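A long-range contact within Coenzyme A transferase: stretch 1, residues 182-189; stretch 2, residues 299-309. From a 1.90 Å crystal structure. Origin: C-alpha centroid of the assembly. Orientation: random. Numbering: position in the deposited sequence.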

# COMPACT_ATOMS: atom_id res chain seq x y z
N ARG A 182 36.83 -6.99 -12.20
CA ARG A 182 37.09 -5.80 -13.00
C ARG A 182 35.95 -5.53 -13.98
O ARG A 182 35.84 -4.43 -14.53
CB ARG A 182 38.44 -5.89 -13.73
CG ARG A 182 38.51 -7.00 -14.75
CD ARG A 182 39.79 -6.94 -15.59
NE ARG A 182 39.62 -7.71 -16.82
CZ ARG A 182 40.02 -8.96 -16.98
NH1 ARG A 182 40.65 -9.60 -16.00
NH2 ARG A 182 39.80 -9.58 -18.14
N TYR A 183 35.10 -6.53 -14.19
CA TYR A 183 33.92 -6.32 -15.04
C TYR A 183 32.78 -5.59 -14.32
O TYR A 183 31.82 -5.16 -14.95
CB TYR A 183 33.40 -7.64 -15.61
CG TYR A 183 34.32 -8.25 -16.64
CD1 TYR A 183 34.15 -7.99 -18.00
CD2 TYR A 183 35.37 -9.08 -16.26
CE1 TYR A 183 35.00 -8.54 -18.95
CE2 TYR A 183 36.22 -9.64 -17.21
CZ TYR A 183 36.03 -9.37 -18.54
OH TYR A 183 36.87 -9.92 -19.48
N MET A 184 32.89 -5.45 -13.00
CA MET A 184 31.87 -4.72 -12.25
C MET A 184 32.15 -3.22 -12.34
O MET A 184 33.21 -2.76 -11.94
CB MET A 184 31.85 -5.15 -10.77
CG MET A 184 30.77 -4.45 -9.95
SD MET A 184 29.09 -4.82 -10.48
CE MET A 184 28.82 -6.41 -9.71
N PRO A 185 31.20 -2.44 -12.89
CA PRO A 185 31.46 -1.00 -13.01
C PRO A 185 31.59 -0.29 -11.66
O PRO A 185 30.96 -0.69 -10.67
CB PRO A 185 30.22 -0.49 -13.76
CG PRO A 185 29.14 -1.53 -13.46
CD PRO A 185 29.90 -2.83 -13.46
N ARG A 186 32.42 0.75 -11.64
CA ARG A 186 32.56 1.62 -10.48
C ARG A 186 31.45 2.66 -10.55
O ARG A 186 31.55 3.64 -11.29
CB ARG A 186 33.93 2.29 -10.49
CG ARG A 186 34.21 3.14 -9.26
CD ARG A 186 35.62 3.73 -9.29
NE ARG A 186 36.65 2.78 -8.89
CZ ARG A 186 37.21 1.87 -9.68
NH1 ARG A 186 36.83 1.76 -10.95
NH2 ARG A 186 38.16 1.06 -9.20
N VAL A 187 30.40 2.43 -9.78
CA VAL A 187 29.21 3.27 -9.85
C VAL A 187 29.15 4.24 -8.68
O VAL A 187 29.42 3.85 -7.55
CB VAL A 187 27.95 2.39 -9.87
CG1 VAL A 187 26.69 3.24 -9.70
CG2 VAL A 187 27.91 1.59 -11.17
N GLN A 188 28.81 5.50 -8.95
CA GLN A 188 28.65 6.49 -7.89
C GLN A 188 27.25 6.37 -7.30
O GLN A 188 26.27 6.12 -8.02
CB GLN A 188 28.86 7.91 -8.42
CG GLN A 188 30.29 8.16 -8.92
CD GLN A 188 30.45 9.48 -9.67
OE1 GLN A 188 29.57 10.34 -9.63
NE2 GLN A 188 31.57 9.62 -10.37
N GLY A 189 27.14 6.58 -6.00
CA GLY A 189 25.83 6.52 -5.37
C GLY A 189 25.88 6.68 -3.87
O GLY A 189 26.96 6.75 -3.28
N GLN A 299 22.83 -5.81 -20.35
CA GLN A 299 23.89 -6.53 -21.05
C GLN A 299 25.23 -5.80 -20.92
O GLN A 299 25.30 -4.70 -20.38
CB GLN A 299 23.52 -6.77 -22.52
CG GLN A 299 22.22 -7.59 -22.71
CD GLN A 299 20.96 -6.72 -22.71
OE1 GLN A 299 20.96 -5.63 -23.27
NE2 GLN A 299 19.90 -7.20 -22.09
N GLN A 300 26.31 -6.44 -21.38
CA GLN A 300 27.65 -5.92 -21.15
C GLN A 300 27.79 -4.46 -21.55
O GLN A 300 28.45 -3.68 -20.86
CB GLN A 300 28.71 -6.75 -21.87
CG GLN A 300 30.12 -6.24 -21.60
CD GLN A 300 31.20 -7.23 -21.98
OE1 GLN A 300 31.85 -7.83 -21.12
NE2 GLN A 300 31.41 -7.41 -23.29
N GLU A 301 27.20 -4.11 -22.68
CA GLU A 301 27.31 -2.74 -23.17
C GLU A 301 26.76 -1.75 -22.15
O GLU A 301 27.33 -0.68 -21.95
CB GLU A 301 26.58 -2.58 -24.50
CG GLU A 301 26.18 -1.14 -24.78
CD GLU A 301 25.90 -0.88 -26.25
OE1 GLU A 301 24.75 -1.12 -26.69
OE2 GLU A 301 26.83 -0.43 -26.96
N MET A 302 25.64 -2.09 -21.52
CA MET A 302 25.06 -1.20 -20.52
C MET A 302 25.92 -1.17 -19.26
O MET A 302 26.14 -0.11 -18.68
CB MET A 302 23.63 -1.61 -20.16
CG MET A 302 22.99 -0.66 -19.16
SD MET A 302 21.59 -1.37 -18.28
CE MET A 302 22.45 -2.30 -17.02
N TYR A 303 26.39 -2.34 -18.82
CA TYR A 303 27.23 -2.39 -17.63
C TYR A 303 28.50 -1.53 -17.77
O TYR A 303 28.89 -0.80 -16.84
CB TYR A 303 27.61 -3.83 -17.28
CG TYR A 303 26.46 -4.76 -16.94
CD1 TYR A 303 25.44 -4.36 -16.08
CD2 TYR A 303 26.39 -6.05 -17.47
CE1 TYR A 303 24.39 -5.21 -15.76
CE2 TYR A 303 25.34 -6.91 -17.17
CZ TYR A 303 24.35 -6.49 -16.31
OH TYR A 303 23.31 -7.34 -15.99
N GLU A 304 29.16 -1.63 -18.93
CA GLU A 304 30.38 -0.86 -19.18
C GLU A 304 30.10 0.64 -19.13
O GLU A 304 30.90 1.42 -18.61
CB GLU A 304 30.99 -1.23 -20.53
CG GLU A 304 31.56 -2.65 -20.58
CD GLU A 304 31.86 -3.12 -22.00
OE1 GLU A 304 32.53 -4.17 -22.14
OE2 GLU A 304 31.43 -2.46 -22.98
N TYR A 305 28.95 1.02 -19.67
CA TYR A 305 28.56 2.42 -19.72
C TYR A 305 28.38 3.06 -18.33
O TYR A 305 28.59 4.26 -18.17
CB TYR A 305 27.28 2.59 -20.56
CG TYR A 305 26.90 4.04 -20.75
CD1 TYR A 305 27.58 4.84 -21.66
CD2 TYR A 305 25.87 4.61 -20.02
CE1 TYR A 305 27.24 6.18 -21.84
CE2 TYR A 305 25.52 5.95 -20.18
CZ TYR A 305 26.22 6.72 -21.10
OH TYR A 305 25.88 8.05 -21.27
N LEU A 306 28.01 2.26 -17.33
CA LEU A 306 27.77 2.81 -15.99
C LEU A 306 29.06 3.20 -15.31
O LEU A 306 29.05 3.98 -14.37
CB LEU A 306 27.05 1.79 -15.10
CG LEU A 306 25.80 1.15 -15.71
CD1 LEU A 306 25.20 0.16 -14.71
CD2 LEU A 306 24.80 2.23 -16.11
N ASN A 307 30.17 2.65 -15.78
CA ASN A 307 31.44 2.86 -15.10
C ASN A 307 31.83 4.33 -15.00
O ASN A 307 32.03 4.99 -16.01
CB ASN A 307 32.54 2.05 -15.80
CG ASN A 307 33.82 1.99 -14.99
OD1 ASN A 307 33.86 1.40 -13.91
ND2 ASN A 307 34.88 2.60 -15.52
N ASP A 308 31.91 4.85 -13.78
CA ASP A 308 32.40 6.21 -13.55
C ASP A 308 31.56 7.28 -14.22
O ASP A 308 32.08 8.33 -14.60
CB ASP A 308 33.84 6.36 -14.05
CG ASP A 308 34.84 5.70 -13.14
OD1 ASP A 308 34.71 5.83 -11.91
OD2 ASP A 308 35.77 5.03 -13.65
N HIS A 309 30.27 7.01 -14.40
CA HIS A 309 29.38 7.97 -15.02
C HIS A 309 28.93 8.98 -13.99
O HIS A 309 28.32 8.60 -12.99
CB HIS A 309 28.14 7.25 -15.56
CG HIS A 309 27.41 8.02 -16.61
ND1 HIS A 309 26.98 9.31 -16.41
CD2 HIS A 309 27.04 7.68 -17.86
CE1 HIS A 309 26.38 9.75 -17.50
NE2 HIS A 309 26.41 8.78 -18.40
O HOH W 1 28.08 6.20 -11.59
O HOH W 2 33.60 7.35 -10.29

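A single residue of an extended loop, Arg186, is gripped through both of its backbone polar groups by two successive residues of a turn more than a hundred positions away. Arg186 N donates to Asn307 OD1 at 2.8 Å with an almost straight N-H...O angle of 175°, and Asp308 N donates to Arg186 O, also at 2.8 Å, with an angle of 160°. One bond is made by a side chain and the other by the main chain, so the pairing resembles a short piece of sheet in which an asparagine amide oxygen stands in for a backbone carbonyl.

The two partners occupy the central positions of a turn. The helix of stretch 2 gives way to a type II turn from Leu306 to His309, closed by His309 N to Leu306 O at 3.3 Å. At its second position Asn307 has phi/psi of -59/116, and at its third Asp308 adopts the positive phi of 61° that a type II turn calls for. Asn307, with chi1 t, starts sideways from CA to CB, yet its end comes nearer to the loop and delivers OD1 to Arg186 N.

Beside this polar clasp lies a small apolar patch. Pro185 points toward stretch 2 and is the residue most covered by it; its CB lies 4.1 Å from Leu306 CB and 3.4 Å from Tyr303 O, a carbonyl already accepting from Leu306 N. Val187 adds its CG2 at 4.0 Å from Leu306 CB, so the residues flanking Arg186 in sequence both pack on one leucine. The proline ring rests against Tyr303 O and the Leu306 side chain.

Charge plays a looser role. Arg186 NH1 and Asp308 OD2 are 4.4 Å apart, opposite charges near each other but beyond a salt bridge. The aliphatic part of the arginine still touches the aspartate, with Arg186 CD 3.5 Å from Asp308 OD1.

Water extends the recognition to Gln188. Water 1 accepts from Gln188 N and donates to His309 O, each at 2.8 Å, bridging two backbone groups, Gln188 N and His309 O, that lie 5.1 Å apart, too far for a direct hydrogen bond. Water 2 accepts from Gln188 NE2 at 3.0 Å and donates to Asp308 OD1 at a short 2.5 Å, linking the two side chains.

The rule to read here is economy: 446 Å² of buried surface, summed over both sides, combines two direct hydrogen bonds, one shared leucine and two bridging waters.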